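Local coordinates for protein caspase-1 subunit p19/18 (Spodoptera frugiperda, PDB 1M72) that probably acts as an executioner caspase, a cysteine endopeptidase of the C14A family that cleaves proteins during apoptosis and is inhibited by the baculovirus protein p35, at residues Q230-D235 with Q249-C254; N55-N60 with R200-M205; D181-F186 with I255-T260; A35-H40 with A104-G109. One frame throughout, in Å; residues are numbered along the deposited sequence.

Overall arrangement
All four contacts lie within the caspase domain and are largely buried; interaction 2 is the least buried, with Arg200 exposed at its edge. Interactions 3 and 4 join strands of the same six-stranded sheet, with centres about 17 Å apart: the former is antiparallel at the edge that continues into the second subunit, the latter parallel in the interior. Interactions 1 and 2 fix loop and helix ends near the catalytic centre, the first through a lysine and a water, the second through an aspartate that binds the N-cap of helix 203-215. Helix 54-67 of interaction 2 rests on strand 98-106 of interaction 4, and residues 249-254 of interaction 1 lead into the strand of interaction 3.

Interaction 1 (Q230-D235 with Q249-C254); sequences QKVALD and QKQVPC. With EDO (1,2-ethanediol), chain J.
Val232 and Pro253 meet tip to tip, an apolar touch between helix 221-235 and the loop 249-254. CG2 of Val232 stands 3.8 Å from CG of the Pro253 ring. The other branch, CG1, is anti to the backbone N (chi1 170°) and is directed at the loop backbone, where it approaches Gln251 O to 3.2 Å. A beta-branched residue suits this place because its two methyls serve two neighbours at once. Ala233, next on the helix, has so short a side chain that the backbones come close: its CA makes a C-H...O contact of 3.5 Å with Gln251 O.

Lys250 reaches the helix from the other end of the loop. Its chain is bent at chi2 and chi3, which carries NZ to Ala233 O at 2.8 Å, above the carbonyl plane. NZ also bonds to Phe236 O and, weakly, to Arg175 O of the second subunit, so the ammonium gathers carbonyls from both chains. Between the two backbones, water 1 accepts from Gln251 N at 2.7 Å and donates to Val232 O at 2.9 Å. The extended Gln251 side chain has its polar end held by Trp195 N and Ser187 O. This side chain lies about 7 Å from that of Cys150, the probable catalytic cysteine. A 1,2-ethanediol, probably from the crystallisation liquor, bonds to Val252 O through O1 at 2.8 Å.

Chemically, a buried positive charge meets the carbonyl-rich helix end, where the helix dipole would be expected to favour the charged form of Lys250.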
loop_
_atom_site.group_PDB
_atom_site.type_symbol
_atom_site.label_atom_id
_atom_site.label_comp_id
_atom_site.label_asym_id
_atom_site.label_seq_id
_atom_site.Cartn_x
_atom_site.Cartn_y
_atom_site.Cartn_z
ATOM N N GLN C 230 1.175 2.932 13.757
ATOM C CA GLN C 230 2.001 3.107 14.932
ATOM C C GLN C 230 1.246 2.648 16.160
ATOM O O GLN C 230 1.744 1.886 16.984
ATOM C CB GLN C 230 2.411 4.578 15.070
ATOM C CG GLN C 230 3.438 4.772 16.141
ATOM C CD GLN C 230 3.886 6.212 16.316
ATOM O OE1 GLN C 230 4.483 6.846 15.396
ATOM N NE2 GLN C 230 3.620 6.747 17.516
ATOM N N LYS C 231 0.020 3.097 16.273
ATOM C CA LYS C 231 -0.775 2.717 17.408
ATOM C C LYS C 231 -0.899 1.178 17.461
ATOM O O LYS C 231 -0.593 0.555 18.505
ATOM C CB LYS C 231 -2.134 3.401 17.290
ATOM C CG LYS C 231 -2.982 3.369 18.521
ATOM C CD LYS C 231 -2.871 4.679 19.323
ATOM C CE LYS C 231 -3.223 5.911 18.454
ATOM N NZ LYS C 231 -4.479 5.684 17.694
ATOM N N VAL C 232 -1.349 0.566 16.357
ATOM C CA VAL C 232 -1.503 -0.897 16.297
ATOM C C VAL C 232 -0.167 -1.604 16.598
ATOM O O VAL C 232 -0.126 -2.593 17.306
ATOM C CB VAL C 232 -1.997 -1.395 14.871
ATOM C CG1 VAL C 232 -1.907 -2.942 14.786
ATOM C CG2 VAL C 232 -3.464 -0.916 14.592
ATOM N N ALA C 233 0.926 -1.061 16.080
ATOM C CA ALA C 233 2.239 -1.674 16.246
ATOM C C ALA C 233 2.810 -1.578 17.617
ATOM O O ALA C 233 3.579 -2.467 18.013
ATOM C CB ALA C 233 3.286 -1.043 15.245
ATOM N N LEU C 234 2.520 -0.462 18.304
ATOM C CA LEU C 234 3.065 -0.234 19.651
ATOM C C LEU C 234 2.181 -0.516 20.846
ATOM O O LEU C 234 2.640 -1.117 21.815
ATOM C CB LEU C 234 3.570 1.200 19.795
ATOM C CG LEU C 234 4.576 1.696 18.762
ATOM C CD1 LEU C 234 4.888 3.159 19.065
ATOM C CD2 LEU C 234 5.830 0.860 18.795
ATOM N N ASP C 235 0.925 -0.092 20.794
ATOM C CA ASP C 235 0.033 -0.254 21.937
ATOM C C ASP C 235 -0.735 -1.562 22.085
ATOM O O ASP C 235 -1.575 -1.697 22.969
ATOM C CB ASP C 235 -0.954 0.901 21.947
ATOM C CG ASP C 235 -0.268 2.261 21.840
ATOM O OD1 ASP C 235 0.916 2.406 22.238
ATOM O OD2 ASP C 235 -0.939 3.208 21.357
ATOM N N GLN C 249 1.801 -11.785 20.845
ATOM C CA GLN C 249 2.060 -11.560 19.433
ATOM C C GLN C 249 1.754 -10.101 19.076
ATOM O O GLN C 249 1.022 -9.407 19.799
ATOM C CB GLN C 249 1.254 -12.554 18.591
ATOM C CG GLN C 249 1.524 -14.012 19.005
ATOM C CD GLN C 249 2.944 -14.432 18.687
ATOM O OE1 GLN C 249 3.324 -14.458 17.526
ATOM N NE2 GLN C 249 3.741 -14.737 19.719
ATOM N N LYS C 250 2.352 -9.655 17.977
ATOM C CA LYS C 250 2.261 -8.284 17.472
ATOM C C LYS C 250 1.583 -8.244 16.116
ATOM O O LYS C 250 1.343 -9.293 15.478
ATOM C CB LYS C 250 3.660 -7.717 17.328
ATOM C CG LYS C 250 4.444 -7.770 18.621
ATOM C CD LYS C 250 3.867 -6.797 19.634
ATOM C CE LYS C 250 4.377 -5.366 19.345
ATOM N NZ LYS C 250 3.569 -4.391 20.101
ATOM N N GLN C 251 1.309 -7.030 15.660
ATOM C CA GLN C 251 0.607 -6.829 14.401
ATOM C C GLN C 251 0.815 -5.442 13.867
ATOM O O GLN C 251 0.904 -4.475 14.648
ATOM C CB GLN C 251 -0.891 -7.030 14.627
ATOM C CG GLN C 251 -1.772 -6.767 13.418
ATOM C CD GLN C 251 -3.254 -6.940 13.724
ATOM O OE1 GLN C 251 -3.637 -7.800 14.522
ATOM N NE2 GLN C 251 -4.106 -6.125 13.078
ATOM N N VAL C 252 0.939 -5.354 12.543
ATOM C CA VAL C 252 1.028 -4.069 11.866
ATOM C C VAL C 252 0.082 -4.095 10.646
ATOM O O VAL C 252 -0.017 -5.096 9.948
ATOM C CB VAL C 252 2.483 -3.680 11.435
ATOM C CG1 VAL C 252 3.029 -4.609 10.287
ATOM C CG2 VAL C 252 2.488 -2.217 10.975
ATOM N N PRO C 253 -0.649 -2.987 10.399
ATOM C CA PRO C 253 -1.579 -2.917 9.250
ATOM C C PRO C 253 -0.782 -2.815 7.940
ATOM O O PRO C 253 0.443 -2.592 7.954
ATOM C CB PRO C 253 -2.391 -1.630 9.500
ATOM C CG PRO C 253 -2.151 -1.314 10.997
ATOM C CD PRO C 253 -0.707 -1.754 11.215
ATOM N N CYS C 254 -1.500 -2.976 6.823
ATOM C CA CYS C 254 -0.938 -2.920 5.462
ATOM C C CYS C 254 -1.828 -1.932 4.665
ATOM O O CYS C 254 -3.002 -2.180 4.380
ATOM C CB CYS C 254 -0.953 -4.335 4.847
ATOM S SG CYS C 254 -0.027 -4.431 3.277
HETATM C C1 EDO J . 0.978 -8.617 11.507
HETATM O O1 EDO J . 0.507 -7.836 10.388
HETATM C C2 EDO J . 2.417 -8.287 11.733
HETATM O O2 EDO J . 3.151 -8.846 10.676
HETATM O O HOH W 1 1.200 -5.152 17.587
#

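Interaction 2 (N55-N60 with R200-M205); sequences NVDSDN and RGSWFM
The N-terminus of helix 203-215 is the element at the centre of this contact: Ser202 is its N-cap, and Asp57 of helix 54-67 grips the cap from outside. Asp57 CG lies anti to its carbonyl carbon (chi1 -74°), which carries the carboxylate across to Ser202. Both oxygens turn their syn lone pairs to Ser202 N, OD1 at 2.8 Å and OD2 at 2.9 Å, so that one N-H is shared in a bifurcated bond. OD2 accepts a second time, from Ser202 OG at 2.7 Å, and here the donor stands above the carboxylate plane. Having given its proton to Asp57, the hydroxyl still accepts from Met205 N at 3.0 Å, which is the capping bond itself. Serine suits the position because one small group can donate and accept at once.

Gly201, without a side chain and with a positive phi (89°), lets the carboxylate in, its CA 3.1 Å from Asp57 OD1. Met205 CB lies 3.2 Å from Asp57 CG, the two side chains crossing at about a right angle. Water 2 donates to Asp57 OD1 and Arg200 O and accepts from Asn60 ND2. The partial positive charge of the helix N-terminus would be expected to favour the ionised carboxylate.

Helix 54-67 and helix 203-215 thus meet over strand 98-106, where Asp57, Ser58 and Met205 all rest on Leu106, while Phe204 packs on strand 143-148.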
loop_
_atom_site.group_PDB
_atom_site.type_symbol
_atom_site.label_atom_id
_atom_site.label_comp_id
_atom_site.label_asym_id
_atom_site.label_seq_id
_atom_site.Cartn_x
_atom_site.Cartn_y
_atom_site.Cartn_z
ATOM N N ASN C 55 -19.189 -5.910 16.950
ATOM C CA ASN C 55 -20.261 -4.926 17.044
ATOM C C ASN C 55 -19.715 -3.654 17.701
ATOM O O ASN C 55 -20.211 -2.544 17.451
ATOM C CB ASN C 55 -21.489 -5.477 17.809
ATOM C CG ASN C 55 -22.259 -6.544 17.006
ATOM O OD1 ASN C 55 -23.206 -7.160 17.510
ATOM N ND2 ASN C 55 -21.853 -6.768 15.769
ATOM N N VAL C 56 -18.704 -3.804 18.549
ATOM C CA VAL C 56 -18.089 -2.631 19.129
ATOM C C VAL C 56 -17.371 -1.876 17.951
ATOM O O VAL C 56 -17.487 -0.632 17.848
ATOM C CB VAL C 56 -17.069 -3.030 20.227
ATOM C CG1 VAL C 56 -16.284 -1.792 20.703
ATOM C CG2 VAL C 56 -17.804 -3.654 21.424
ATOM N N ASP C 57 -16.671 -2.603 17.054
ATOM C CA ASP C 57 -15.990 -1.954 15.918
ATOM C C ASP C 57 -17.010 -1.256 15.021
ATOM O O ASP C 57 -16.849 -0.101 14.642
ATOM C CB ASP C 57 -15.230 -2.954 15.027
ATOM C CG ASP C 57 -13.956 -3.463 15.658
ATOM O OD1 ASP C 57 -13.551 -2.973 16.742
ATOM O OD2 ASP C 57 -13.352 -4.370 15.053
ATOM N N SER C 58 -18.077 -1.976 14.702
ATOM C CA SER C 58 -19.113 -1.449 13.844
ATOM C C SER C 58 -19.723 -0.161 14.389
ATOM O O SER C 58 -19.871 0.808 13.640
ATOM C CB SER C 58 -20.197 -2.497 13.649
ATOM O OG SER C 58 -20.994 -2.178 12.518
ATOM N N ASP C 59 -20.078 -0.149 15.677
ATOM C CA ASP C 59 -20.688 1.022 16.302
ATOM C C ASP C 59 -19.738 2.194 16.308
ATOM O O ASP C 59 -20.088 3.322 15.980
ATOM C CB ASP C 59 -21.063 0.731 17.759
ATOM C CG ASP C 59 -22.279 -0.173 17.881
ATOM O OD1 ASP C 59 -23.050 -0.282 16.901
ATOM O OD2 ASP C 59 -22.472 -0.757 18.974
ATOM N N ASN C 60 -18.533 1.904 16.742
ATOM C CA ASN C 60 -17.470 2.887 16.818
ATOM C C ASN C 60 -17.160 3.510 15.425
ATOM O O ASN C 60 -17.062 4.712 15.289
ATOM C CB ASN C 60 -16.262 2.137 17.379
ATOM C CG ASN C 60 -15.143 3.031 17.837
ATOM O OD1 ASN C 60 -15.251 4.280 17.853
ATOM N ND2 ASN C 60 -14.027 2.388 18.233
ATOM N N ARG C 200 -13.318 -4.947 23.468
ATOM C CA ARG C 200 -12.996 -3.648 22.886
ATOM C C ARG C 200 -12.982 -3.584 21.346
ATOM O O ARG C 200 -12.780 -2.513 20.772
ATOM C CB ARG C 200 -11.647 -3.155 23.403
ATOM C CG ARG C 200 -11.435 -3.272 24.898
ATOM C CD ARG C 200 -10.359 -2.267 25.347
ATOM N NE ARG C 200 -9.806 -2.500 26.687
ATOM C CZ ARG C 200 -10.489 -2.537 27.843
ATOM N NH1 ARG C 200 -11.818 -2.364 27.898
ATOM N NH2 ARG C 200 -9.817 -2.724 28.977
ATOM N N GLY C 201 -13.197 -4.710 20.681
ATOM C CA GLY C 201 -13.153 -4.719 19.231
ATOM C C GLY C 201 -11.761 -4.989 18.656
ATOM O O GLY C 201 -10.803 -5.280 19.392
ATOM N N SER C 202 -11.613 -4.888 17.338
ATOM C CA SER C 202 -10.301 -5.180 16.754
ATOM C C SER C 202 -9.238 -4.108 17.019
ATOM O O SER C 202 -9.543 -2.922 17.214
ATOM C CB SER C 202 -10.419 -5.421 15.239
ATOM O OG SER C 202 -10.662 -4.226 14.527
ATOM N N TRP C 203 -7.979 -4.532 17.022
ATOM C CA TRP C 203 -6.886 -3.602 17.238
ATOM C C TRP C 203 -6.957 -2.523 16.160
ATOM O O TRP C 203 -6.974 -1.331 16.461
ATOM C CB TRP C 203 -5.524 -4.306 17.181
ATOM C CG TRP C 203 -5.284 -5.310 18.294
ATOM C CD1 TRP C 203 -6.137 -5.637 19.305
ATOM C CD2 TRP C 203 -4.107 -6.117 18.484
ATOM N NE1 TRP C 203 -5.564 -6.597 20.119
ATOM C CE2 TRP C 203 -4.321 -6.905 19.639
ATOM C CE3 TRP C 203 -2.887 -6.244 17.791
ATOM C CZ2 TRP C 203 -3.356 -7.813 20.123
ATOM C CZ3 TRP C 203 -1.927 -7.142 18.267
ATOM C CH2 TRP C 203 -2.166 -7.918 19.423
ATOM N N PHE C 204 -7.026 -2.957 14.904
ATOM C CA PHE C 204 -7.085 -2.049 13.770
ATOM C C PHE C 204 -8.234 -1.022 13.904
ATOM O O PHE C 204 -7.996 0.180 13.806
ATOM C CB PHE C 204 -7.221 -2.864 12.467
ATOM C CG PHE C 204 -7.248 -2.027 11.213
ATOM C CD1 PHE C 204 -6.252 -1.077 10.963
ATOM C CD2 PHE C 204 -8.244 -2.229 10.252
ATOM C CE1 PHE C 204 -6.251 -0.340 9.760
ATOM C CE2 PHE C 204 -8.254 -1.498 9.045
ATOM C CZ PHE C 204 -7.254 -0.553 8.803
ATOM N N MET C 205 -9.459 -1.496 14.120
ATOM C CA MET C 205 -10.595 -0.606 14.261
ATOM C C MET C 205 -10.509 0.288 15.523
ATOM O O MET C 205 -10.953 1.431 15.491
ATOM C CB MET C 205 -11.893 -1.399 14.231
ATOM C CG MET C 205 -12.236 -1.904 12.865
ATOM S SD MET C 205 -12.645 -0.552 11.665
ATOM C CE MET C 205 -12.239 -1.302 10.172
HETATM O O HOH W 2 -13.426 -0.786 18.421
#

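Interaction 3 (D181-F186 with I255-T260); sequences DFLIAF and ITSMLT
Asp181 opens the pairing just ahead of strand 182-186. Its N donates to Met258 O at 3.0 Å, from above the carbonyl plane, while its side chain crosses that of Thr260 at about a right angle. OD1 accepts from Thr260 OG1 at 2.6 Å on its syn lone pair and from Thr260 N nearly along the C-O axis; Tyr25 OH also bonds to this oxygen. Water 3 joins OD2 to the threonine hydroxyl. Aspartate suits the site because one oxygen can receive several donors where the strand pairing gives out.

Phe182 gives its carbonyl to Met258 N at 2.7 Å, and its CB meets CE of Met258, whose thioether chain is bent at chi2 and chi3. Leu183 forms a non-hydrogen-bonded pair with Ser257; its CD1 lies 3.7 Å from Ser257 CB and also touches Ile255 CG2. Ser257 OG in turn accepts from Leu259 N in an ST turn that bends the chain after the strand.

Ile184 forms the hydrogen-bonded pair with Thr256: its N reaches Thr256 O at 2.6 Å in an almost straight bond, and its O takes Thr256 N at 2.7 Å. Water 4 links Ile184 O to Thr256 OG1. Small Ala185 then admits the Ile255 CD1 methyl at 3.9 Å.

Strand 143-148 lies on the other flank of strand 182-186. Leu183, Ile255 and Leu259 pack on helix 221-235, whereas Phe182 and Ile184 touch Trp127 of helix 125-128. Residues 255-257 pair antiparallel with a strand of the second subunit, carrying the sheet across the interface.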
loop_
_atom_site.group_PDB
_atom_site.type_symbol
_atom_site.label_atom_id
_atom_site.label_comp_id
_atom_site.label_asym_id
_atom_site.label_seq_id
_atom_site.Cartn_x
_atom_site.Cartn_y
_atom_site.Cartn_z
ATOM N N ASP C 181 -6.740 6.240 -7.620
ATOM C CA ASP C 181 -7.565 6.759 -6.540
ATOM C C ASP C 181 -8.251 5.827 -5.595
ATOM O O ASP C 181 -9.311 6.147 -5.022
ATOM C CB ASP C 181 -8.547 7.790 -7.115
ATOM C CG ASP C 181 -7.814 8.864 -7.909
ATOM O OD1 ASP C 181 -6.695 9.237 -7.469
ATOM O OD2 ASP C 181 -8.316 9.300 -8.964
ATOM N N PHE C 182 -7.592 4.699 -5.393
ATOM C CA PHE C 182 -8.081 3.705 -4.457
ATOM C C PHE C 182 -7.103 3.702 -3.284
ATOM O O PHE C 182 -5.876 3.883 -3.463
ATOM C CB PHE C 182 -8.110 2.286 -5.088
ATOM C CG PHE C 182 -9.265 2.056 -6.033
ATOM C CD1 PHE C 182 -10.410 1.344 -5.610
ATOM C CD2 PHE C 182 -9.227 2.569 -7.341
ATOM C CE1 PHE C 182 -11.517 1.149 -6.476
ATOM C CE2 PHE C 182 -10.314 2.377 -8.217
ATOM C CZ PHE C 182 -11.478 1.662 -7.783
ATOM N N LEU C 183 -7.667 3.516 -2.099
ATOM C CA LEU C 183 -6.904 3.378 -0.891
ATOM C C LEU C 183 -7.470 2.102 -0.280
ATOM O O LEU C 183 -8.672 2.010 -0.006
ATOM C CB LEU C 183 -7.141 4.529 0.059
ATOM C CG LEU C 183 -6.426 4.383 1.420
ATOM C CD1 LEU C 183 -4.955 4.290 1.191
ATOM C CD2 LEU C 183 -6.778 5.582 2.309
ATOM N N ILE C 184 -6.605 1.123 -0.059
ATOM C CA ILE C 184 -7.061 -0.138 0.476
ATOM C C ILE C 184 -6.232 -0.485 1.687
ATOM O O ILE C 184 -5.027 -0.872 1.583
ATOM C CB ILE C 184 -6.960 -1.297 -0.601
ATOM C CG1 ILE C 184 -7.819 -0.959 -1.819
ATOM C CG2 ILE C 184 -7.434 -2.648 0.025
ATOM C CD1 ILE C 184 -7.674 -1.953 -3.001
ATOM N N ALA C 185 -6.910 -0.367 2.829
ATOM C CA ALA C 185 -6.310 -0.627 4.122
ATOM C C ALA C 185 -6.715 -1.941 4.794
ATOM O O ALA C 185 -7.870 -2.129 5.198
ATOM C CB ALA C 185 -6.587 0.501 5.052
ATOM N N PHE C 186 -5.728 -2.830 4.911
ATOM C CA PHE C 186 -5.912 -4.111 5.591
ATOM C C PHE C 186 -5.331 -3.995 7.009
ATOM O O PHE C 186 -4.277 -3.377 7.233
ATOM C CB PHE C 186 -5.211 -5.261 4.836
ATOM C CG PHE C 186 -6.107 -5.988 3.823
ATOM C CD1 PHE C 186 -6.198 -5.550 2.498
ATOM C CD2 PHE C 186 -6.792 -7.156 4.187
ATOM C CE1 PHE C 186 -6.946 -6.268 1.542
ATOM C CE2 PHE C 186 -7.547 -7.887 3.240
ATOM C CZ PHE C 186 -7.622 -7.448 1.926
ATOM N N ILE C 255 -1.251 -0.789 4.329
ATOM C CA ILE C 255 -1.967 0.283 3.663
ATOM C C ILE C 255 -1.544 0.308 2.230
ATOM O O ILE C 255 -0.363 0.568 1.948
ATOM C CB ILE C 255 -1.560 1.672 4.264
ATOM C CG1 ILE C 255 -1.614 1.627 5.800
ATOM C CG2 ILE C 255 -2.475 2.729 3.767
ATOM C CD1 ILE C 255 -2.968 1.104 6.332
ATOM N N THR C 256 -2.500 0.083 1.329
ATOM C CA THR C 256 -2.213 0.079 -0.106
ATOM C C THR C 256 -2.850 1.295 -0.737
ATOM O O THR C 256 -4.067 1.480 -0.684
ATOM C CB THR C 256 -2.728 -1.226 -0.797
ATOM O OG1 THR C 256 -2.136 -2.370 -0.158
ATOM C CG2 THR C 256 -2.339 -1.257 -2.291
ATOM N N SER C 257 -2.020 2.127 -1.344
ATOM C CA SER C 257 -2.527 3.344 -1.927
ATOM C C SER C 257 -2.190 3.558 -3.386
ATOM O O SER C 257 -1.030 3.356 -3.818
ATOM C CB SER C 257 -2.043 4.555 -1.085
ATOM O OG SER C 257 -2.116 5.799 -1.761
ATOM N N MET C 258 -3.248 3.932 -4.121
ATOM C CA MET C 258 -3.202 4.313 -5.528
ATOM C C MET C 258 -3.636 5.798 -5.583
ATOM O O MET C 258 -3.920 6.313 -6.666
ATOM C CB MET C 258 -4.190 3.510 -6.375
ATOM C CG MET C 258 -3.688 2.162 -6.858
ATOM S SD MET C 258 -3.401 0.949 -5.574
ATOM C CE MET C 258 -4.941 0.612 -4.932
ATOM N N LEU C 259 -3.707 6.467 -4.430
ATOM C CA LEU C 259 -4.119 7.879 -4.375
ATOM C C LEU C 259 -3.199 8.795 -5.158
ATOM O O LEU C 259 -1.978 8.766 -5.004
ATOM C CB LEU C 259 -4.211 8.361 -2.927
ATOM C CG LEU C 259 -5.239 7.594 -2.085
ATOM C CD1 LEU C 259 -5.343 8.284 -0.761
ATOM C CD2 LEU C 259 -6.672 7.521 -2.762
ATOM N N THR C 260 -3.787 9.601 -6.030
ATOM C CA THR C 260 -3.000 10.526 -6.852
ATOM C C THR C 260 -2.980 11.966 -6.257
ATOM O O THR C 260 -2.328 12.876 -6.781
ATOM C CB THR C 260 -3.580 10.562 -8.269
ATOM O OG1 THR C 260 -4.942 10.992 -8.194
ATOM C CG2 THR C 260 -3.535 9.159 -8.917
HETATM O O HOH W 3 -7.150 11.373 -10.353
HETATM O O HOH W 4 -3.286 -3.443 1.808
#

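Interaction 4 (A35-H40 with A104-G109); sequences AIIFNH and AVLTHG
Leu106 shows best how strands 31-39 and 98-106 fit together in the parallel part of the mixed caspase sheet. Its CB lies 3.6 Å from Asn39 ND2. CG, anti to the carbonyl carbon (chi1 -42°), stays beside the same amide, and the CD1 methyl ends 3.1 Å from Asn39 ND2 and 4.2 Å from Ile37 CG2. CD2, the other tip, packs against Met205 CE. Leucine thus fills the face it shares with Ile37, Asn39 and Ala104, beneath helix 54-67. Asn39, its polar member, also bonds weakly through ND2 to Thr54 OG1.

On the other face Phe38 CD1 approaches Val105 CG2 obliquely, and the ring packs on helix 80-92. His40 lies alongside Thr107, pointing the same way, with Leu106 O in plane at its ring edge; the threonine OG1 is bonded to Tyr115 O.

Four backbone bonds of 2.8 to 3.0 Å stitch the strands: Ala104 N to Ile36 O, Phe38 N to Ala104 O, Leu106 N to Phe38 O and His40 N to Leu106 O.

This regular bonding, with mostly apolar side chains on both faces, holds the strands in register to Thr107; beyond it come His108, the probable catalytic histidine, and Gly109, whose backbone binds the peptide inhibitor.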
loop_
_atom_site.group_PDB
_atom_site.type_symbol
_atom_site.label_atom_id
_atom_site.label_comp_id
_atom_site.label_asym_id
_atom_site.label_seq_id
_atom_site.Cartn_x
_atom_site.Cartn_y
_atom_site.Cartn_z
ATOM N N ALA C 35 -20.811 5.429 3.169
ATOM C CA ALA C 35 -19.892 4.601 3.948
ATOM C C ALA C 35 -20.674 3.293 4.198
ATOM O O ALA C 35 -21.665 3.270 4.937
ATOM C CB ALA C 35 -19.546 5.270 5.272
ATOM N N ILE C 36 -20.252 2.207 3.564
ATOM C CA ILE C 36 -20.945 0.929 3.742
ATOM C C ILE C 36 -20.137 0.032 4.675
ATOM O O ILE C 36 -18.977 -0.238 4.414
ATOM C CB ILE C 36 -21.065 0.108 2.448
ATOM C CG1 ILE C 36 -21.622 0.923 1.310
ATOM C CG2 ILE C 36 -21.941 -1.092 2.709
ATOM C CD1 ILE C 36 -21.641 0.078 0.029
ATOM N N ILE C 37 -20.763 -0.446 5.735
ATOM C CA ILE C 37 -20.068 -1.337 6.647
ATOM C C ILE C 37 -20.671 -2.752 6.593
ATOM O O ILE C 37 -21.863 -2.952 6.828
ATOM C CB ILE C 37 -20.126 -0.776 8.089
ATOM C CG1 ILE C 37 -19.452 0.612 8.127
ATOM C CG2 ILE C 37 -19.439 -1.740 9.049
ATOM C CD1 ILE C 37 -19.619 1.411 9.478
ATOM N N PHE C 38 -19.872 -3.733 6.228
ATOM C CA PHE C 38 -20.376 -5.098 6.234
ATOM C C PHE C 38 -19.780 -5.699 7.465
ATOM O O PHE C 38 -18.609 -6.039 7.506
ATOM C CB PHE C 38 -19.938 -5.883 5.003
ATOM C CG PHE C 38 -20.476 -5.321 3.740
ATOM C CD1 PHE C 38 -19.750 -4.369 3.026
ATOM C CD2 PHE C 38 -21.723 -5.724 3.265
ATOM C CE1 PHE C 38 -20.245 -3.814 1.845
ATOM C CE2 PHE C 38 -22.249 -5.186 2.082
ATOM C CZ PHE C 38 -21.506 -4.219 1.355
ATOM N N ASN C 39 -20.622 -5.824 8.474
ATOM C CA ASN C 39 -20.239 -6.356 9.786
ATOM C C ASN C 39 -20.719 -7.787 9.920
ATOM O O ASN C 39 -21.939 -8.044 9.819
ATOM C CB ASN C 39 -20.876 -5.484 10.857
ATOM C CG ASN C 39 -20.449 -5.869 12.214
ATOM O OD1 ASN C 39 -21.247 -5.897 13.130
ATOM N ND2 ASN C 39 -19.179 -6.181 12.359
ATOM N N HIS C 40 -19.775 -8.701 10.172
ATOM C CA HIS C 40 -20.091 -10.133 10.268
ATOM C C HIS C 40 -19.792 -10.701 11.606
ATOM O O HIS C 40 -18.630 -10.831 11.951
ATOM C CB HIS C 40 -19.293 -10.938 9.253
ATOM C CG HIS C 40 -19.693 -10.673 7.846
ATOM N ND1 HIS C 40 -20.779 -11.287 7.257
ATOM C CD2 HIS C 40 -19.217 -9.786 6.940
ATOM C CE1 HIS C 40 -20.958 -10.787 6.049
ATOM N NE2 HIS C 40 -20.025 -9.876 5.832
ATOM N N ALA C 104 -16.268 -0.726 4.337
ATOM C CA ALA C 104 -15.536 -1.409 5.413
ATOM C C ALA C 104 -16.048 -2.865 5.556
ATOM O O ALA C 104 -17.238 -3.150 5.391
ATOM C CB ALA C 104 -15.703 -0.649 6.767
ATOM N N VAL C 105 -15.158 -3.790 5.854
ATOM C CA VAL C 105 -15.572 -5.162 6.020
ATOM C C VAL C 105 -14.923 -5.673 7.283
ATOM O O VAL C 105 -13.723 -5.543 7.455
ATOM C CB VAL C 105 -15.160 -6.030 4.798
ATOM C CG1 VAL C 105 -15.619 -7.497 4.990
ATOM C CG2 VAL C 105 -15.789 -5.483 3.548
ATOM N N LEU C 106 -15.737 -6.230 8.178
ATOM C CA LEU C 106 -15.291 -6.757 9.480
ATOM C C LEU C 106 -15.710 -8.243 9.459
ATOM O O LEU C 106 -16.917 -8.566 9.571
ATOM C CB LEU C 106 -16.021 -6.018 10.606
ATOM C CG LEU C 106 -16.194 -4.494 10.473
ATOM C CD1 LEU C 106 -17.090 -3.994 11.628
ATOM C CD2 LEU C 106 -14.858 -3.805 10.540
ATOM N N THR C 107 -14.730 -9.142 9.323
ATOM C CA THR C 107 -15.064 -10.569 9.169
ATOM C C THR C 107 -13.869 -11.528 9.308
ATOM O O THR C 107 -12.787 -11.118 9.724
ATOM C CB THR C 107 -15.747 -10.762 7.775
ATOM O OG1 THR C 107 -16.294 -12.076 7.681
ATOM C CG2 THR C 107 -14.746 -10.552 6.621
ATOM N N HIS C 108 -14.078 -12.815 9.018
ATOM C CA HIS C 108 -12.973 -13.803 9.054
ATOM C C HIS C 108 -12.319 -13.837 7.646
ATOM O O HIS C 108 -12.991 -13.637 6.632
ATOM C CB HIS C 108 -13.467 -15.226 9.337
ATOM C CG HIS C 108 -13.776 -15.505 10.774
ATOM N ND1 HIS C 108 -12.816 -15.468 11.765
ATOM C CD2 HIS C 108 -14.936 -15.857 11.381
ATOM C CE1 HIS C 108 -13.373 -15.788 12.920
ATOM N NE2 HIS C 108 -14.658 -16.031 12.714
ATOM N N GLY C 109 -11.024 -14.125 7.607
ATOM C CA GLY C 109 -10.315 -14.212 6.346
ATOM C C GLY C 109 -9.118 -15.161 6.327
ATOM O O GLY C 109 -8.652 -15.684 7.360
#